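PDB 1E9S: conjugal transfer protein TRWB from Escherichia coli, which probably couples the DNA-processing complex to the type IV secretion machinery in bacterial conjugation, as a P-loop NTPase-like DNA-binding protein. Local coordinates for residues F118-N123 and D228-S233. Sequence-based numbering, arbitrary orientation.
Sequences FNEIRN and DFSIRS
Glu120 reaches the N-terminal turn of helix 231-236 with its carboxylate, OE2 accepting from Ile231 N at 2.9 Å through the syn lone pair; this is a worked example of a carboxylate set against the N-H groups at a helix start, which have no carbonyl of a preceding turn to meet and where the helix dipole would probably favour its charge. The Glu120 side chain bends at chi2 (-54°) to bring the carboxylate there, and Trp115 donates to the same oxygen. Ser230 is the N-cap, its OG taking a weak bond from Ser233 N. In this buried part Arg232, bent at chi3, runs back past Glu120 so that NH1 gives Glu120 O a bond of 3.0 Å almost in line with the carbonyl, while Asp126 forms a salt bridge with the same nitrogen. The contact thus ties the loop after strand 103-105 to helix 231-236, which leads into strand 243-247, the parallel neighbour of 103-105 in the P-loop NTPase-type sheet. A leucine in place of Arg232 would probably leave Glu120 O and Asp126 without this donor. At the border the Arg122 guanidinium stacks on that of Arg232, centres 4.4 Å apart; Arg122 NH2 forms a salt bridge with Glu236, probably offsetting the like charges. The exposed side is looser, with a weak Arg122 NH2 to Ser233 OG bond and a water bridging Arg122 NE to Ser230 OG.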
ATOM      1  N   PHE A 118     -14.002 -38.796   4.675  1.00 31.89           N
ATOM      2  CA  PHE A 118     -13.811 -39.758   5.747  1.00 32.05           C
ATOM      3  C   PHE A 118     -12.961 -40.935   5.257  1.00 33.13           C
ATOM      4  O   PHE A 118     -12.233 -41.545   6.033  1.00 33.57           O
ATOM      5  CB  PHE A 118     -15.153 -40.305   6.235  1.00 29.77           C
ATOM      6  CG  PHE A 118     -15.921 -39.385   7.143  1.00 21.51           C
ATOM      7  CD1 PHE A 118     -15.637 -39.331   8.501  1.00 20.70           C
ATOM      8  CD2 PHE A 118     -17.002 -38.654   6.665  1.00 19.32           C
ATOM      9  CE1 PHE A 118     -16.434 -38.567   9.367  1.00 18.99           C
ATOM     10  CE2 PHE A 118     -17.799 -37.891   7.524  1.00 16.31           C
ATOM     11  CZ  PHE A 118     -17.520 -37.849   8.869  1.00 16.83           C
ATOM     12  N   ASN A 119     -13.066 -41.258   3.969  1.00 34.28           N
ATOM     13  CA  ASN A 119     -12.331 -42.374   3.383  1.00 33.62           C
ATOM     14  C   ASN A 119     -10.832 -42.175   3.385  1.00 34.74           C
ATOM     15  O   ASN A 119     -10.082 -43.109   3.098  1.00 35.83           O
ATOM     16  CB  ASN A 119     -12.750 -42.614   1.935  1.00 32.49           C
ATOM     17  CG  ASN A 119     -14.203 -42.851   1.783  1.00 25.93           C
ATOM     18  OD1 ASN A 119     -14.917 -43.083   2.756  1.00 26.39           O
ATOM     19  ND2 ASN A 119     -14.670 -42.807   0.543  1.00 24.58           N
ATOM     20  N   GLU A 120     -10.391 -40.960   3.687  1.00 35.19           N
ATOM     21  CA  GLU A 120      -8.961 -40.656   3.677  1.00 34.76           C
ATOM     22  C   GLU A 120      -8.337 -40.659   5.064  1.00 34.47           C
ATOM     23  O   GLU A 120      -7.125 -40.575   5.201  1.00 34.47           O
ATOM     24  CB  GLU A 120      -8.700 -39.285   3.048  1.00 34.92           C
ATOM     25  CG  GLU A 120      -9.338 -39.020   1.712  1.00 30.82           C
ATOM     26  CD  GLU A 120      -9.014 -40.067   0.692  1.00 27.25           C
ATOM     27  OE1 GLU A 120      -7.915 -40.638   0.748  1.00 27.38           O
ATOM     28  OE2 GLU A 120      -9.865 -40.309  -0.175  1.00 26.89           O
ATOM     29  N   ILE A 121      -9.169 -40.749   6.090  1.00 34.89           N
ATOM     30  CA  ILE A 121      -8.690 -40.745   7.461  1.00 36.89           C
ATOM     31  C   ILE A 121      -8.129 -42.097   7.896  1.00 38.25           C
ATOM     32  O   ILE A 121      -8.812 -43.116   7.853  1.00 38.61           O
ATOM     33  CB  ILE A 121      -9.819 -40.320   8.436  1.00 37.27           C
ATOM     34  CG1 ILE A 121     -10.417 -38.981   7.978  1.00 31.07           C
ATOM     35  CG2 ILE A 121      -9.266 -40.209   9.867  1.00 32.28           C
ATOM     36  CD1 ILE A 121      -9.401 -37.871   7.801  1.00 27.01           C
ATOM     37  N   ARG A 122      -6.869 -42.095   8.311  1.00 40.25           N
ATOM     38  CA  ARG A 122      -6.213 -43.306   8.779  1.00 42.47           C
ATOM     39  C   ARG A 122      -5.744 -43.144  10.211  1.00 44.77           C
ATOM     40  O   ARG A 122      -5.961 -44.017  11.048  1.00 46.02           O
ATOM     41  CB  ARG A 122      -5.039 -43.638   7.881  1.00 40.42           C
ATOM     42  CG  ARG A 122      -5.523 -43.960   6.502  1.00 35.20           C
ATOM     43  CD  ARG A 122      -4.441 -44.551   5.680  1.00 32.86           C
ATOM     44  NE  ARG A 122      -4.933 -44.934   4.368  1.00 28.14           N
ATOM     45  CZ  ARG A 122      -4.147 -45.382   3.399  1.00 28.97           C
ATOM     46  NH1 ARG A 122      -2.846 -45.496   3.611  1.00 30.66           N
ATOM     47  NH2 ARG A 122      -4.659 -45.706   2.220  1.00 31.70           N
ATOM     48  N   ASN A 123      -5.111 -42.010  10.487  1.00 46.88           N
ATOM     49  CA  ASN A 123      -4.608 -41.707  11.820  1.00 48.42           C
ATOM     50  C   ASN A 123      -5.330 -40.498  12.382  1.00 50.05           C
ATOM     51  O   ASN A 123      -6.186 -39.932  11.709  1.00 50.80           O
ATOM     52  CB  ASN A 123      -3.113 -41.463  11.743  1.00 48.04           C
ATOM     53  CG  ASN A 123      -2.380 -42.659  11.157  1.00 43.61           C
ATOM     54  OD1 ASN A 123      -2.341 -43.723  11.763  1.00 41.28           O
ATOM     55  ND2 ASN A 123      -1.822 -42.498   9.961  1.00 40.08           N
ATOM     56  N   ASP A 228     -16.836 -46.061  -1.123  1.00 44.08           N
ATOM     57  CA  ASP A 228     -15.637 -46.397  -0.376  1.00 45.21           C
ATOM     58  C   ASP A 228     -14.325 -45.988  -1.028  1.00 42.48           C
ATOM     59  O   ASP A 228     -13.258 -46.233  -0.476  1.00 40.27           O
ATOM     60  CB  ASP A 228     -15.623 -47.899  -0.069  1.00 48.90           C
ATOM     61  CG  ASP A 228     -16.369 -48.236   1.247  1.00 49.90           C
ATOM     62  OD1 ASP A 228     -16.923 -47.304   1.885  1.00 52.00           O
ATOM     63  OD2 ASP A 228     -16.403 -49.426   1.645  1.00 52.80           O
ATOM     64  N   PHE A 229     -14.395 -45.350  -2.191  1.00 40.01           N
ATOM     65  CA  PHE A 229     -13.177 -44.938  -2.860  1.00 37.89           C
ATOM     66  C   PHE A 229     -12.307 -44.017  -1.998  1.00 38.50           C
ATOM     67  O   PHE A 229     -12.793 -43.079  -1.356  1.00 36.45           O
ATOM     68  CB  PHE A 229     -13.484 -44.256  -4.197  1.00 36.47           C
ATOM     69  CG  PHE A 229     -12.246 -43.873  -4.961  1.00 30.50           C
ATOM     70  CD1 PHE A 229     -11.426 -44.856  -5.507  1.00 30.25           C
ATOM     71  CD2 PHE A 229     -11.863 -42.545  -5.084  1.00 26.55           C
ATOM     72  CE1 PHE A 229     -10.246 -44.522  -6.160  1.00 28.61           C
ATOM     73  CE2 PHE A 229     -10.686 -42.205  -5.735  1.00 26.76           C
ATOM     74  CZ  PHE A 229      -9.877 -43.194  -6.272  1.00 28.44           C
ATOM     75  N   SER A 230     -11.009 -44.300  -1.994  1.00 36.87           N
ATOM     76  CA  SER A 230     -10.037 -43.522  -1.236  1.00 35.75           C
ATOM     77  C   SER A 230      -8.876 -43.150  -2.143  1.00 36.43           C
ATOM     78  O   SER A 230      -8.213 -44.020  -2.699  1.00 36.23           O
ATOM     79  CB  SER A 230      -9.515 -44.334  -0.045  1.00 35.02           C
ATOM     80  OG  SER A 230      -8.395 -43.719   0.586  1.00 24.27           O
ATOM     81  N   ILE A 231      -8.642 -41.852  -2.297  1.00 34.53           N
ATOM     82  CA  ILE A 231      -7.558 -41.365  -3.138  1.00 34.12           C
ATOM     83  C   ILE A 231      -6.220 -41.868  -2.606  1.00 35.44           C
ATOM     84  O   ILE A 231      -5.309 -42.163  -3.380  1.00 34.43           O
ATOM     85  CB  ILE A 231      -7.563 -39.817  -3.189  1.00 32.05           C
ATOM     86  CG1 ILE A 231      -8.883 -39.345  -3.805  1.00 29.64           C
ATOM     87  CG2 ILE A 231      -6.375 -39.292  -3.995  1.00 25.39           C
ATOM     88  CD1 ILE A 231      -9.069 -37.850  -3.840  1.00 27.91           C
ATOM     89  N   ARG A 232      -6.112 -41.978  -1.286  1.00 36.03           N
ATOM     90  CA  ARG A 232      -4.893 -42.456  -0.660  1.00 36.15           C
ATOM     91  C   ARG A 232      -4.611 -43.888  -1.068  1.00 37.87           C
ATOM     92  O   ARG A 232      -3.493 -44.217  -1.445  1.00 37.75           O
ATOM     93  CB  ARG A 232      -5.005 -42.380   0.855  1.00 35.18           C
ATOM     94  CG  ARG A 232      -5.163 -40.978   1.363  1.00 32.44           C
ATOM     95  CD  ARG A 232      -5.039 -40.925   2.859  1.00 28.49           C
ATOM     96  NE  ARG A 232      -3.698 -41.283   3.292  1.00 25.20           N
ATOM     97  CZ  ARG A 232      -3.300 -41.251   4.556  1.00 26.25           C
ATOM     98  NH1 ARG A 232      -4.144 -40.876   5.510  1.00 22.90           N
ATOM     99  NH2 ARG A 232      -2.061 -41.596   4.868  1.00 22.84           N
ATOM    100  N   SER A 233      -5.625 -44.740  -0.976  1.00 38.03           N
ATOM    101  CA  SER A 233      -5.478 -46.137  -1.347  1.00 39.21           C
ATOM    102  C   SER A 233      -5.200 -46.228  -2.836  1.00 40.08           C
ATOM    103  O   SER A 233      -4.372 -47.022  -3.286  1.00 39.49           O
ATOM    104  CB  SER A 233      -6.747 -46.901  -1.021  1.00 38.74           C
ATOM    105  OG  SER A 233      -7.021 -46.825   0.353  1.00 37.80           O
TER
HETATM  106  O   HOH W   1      -7.283 -44.603   3.219  1.00 30.89           O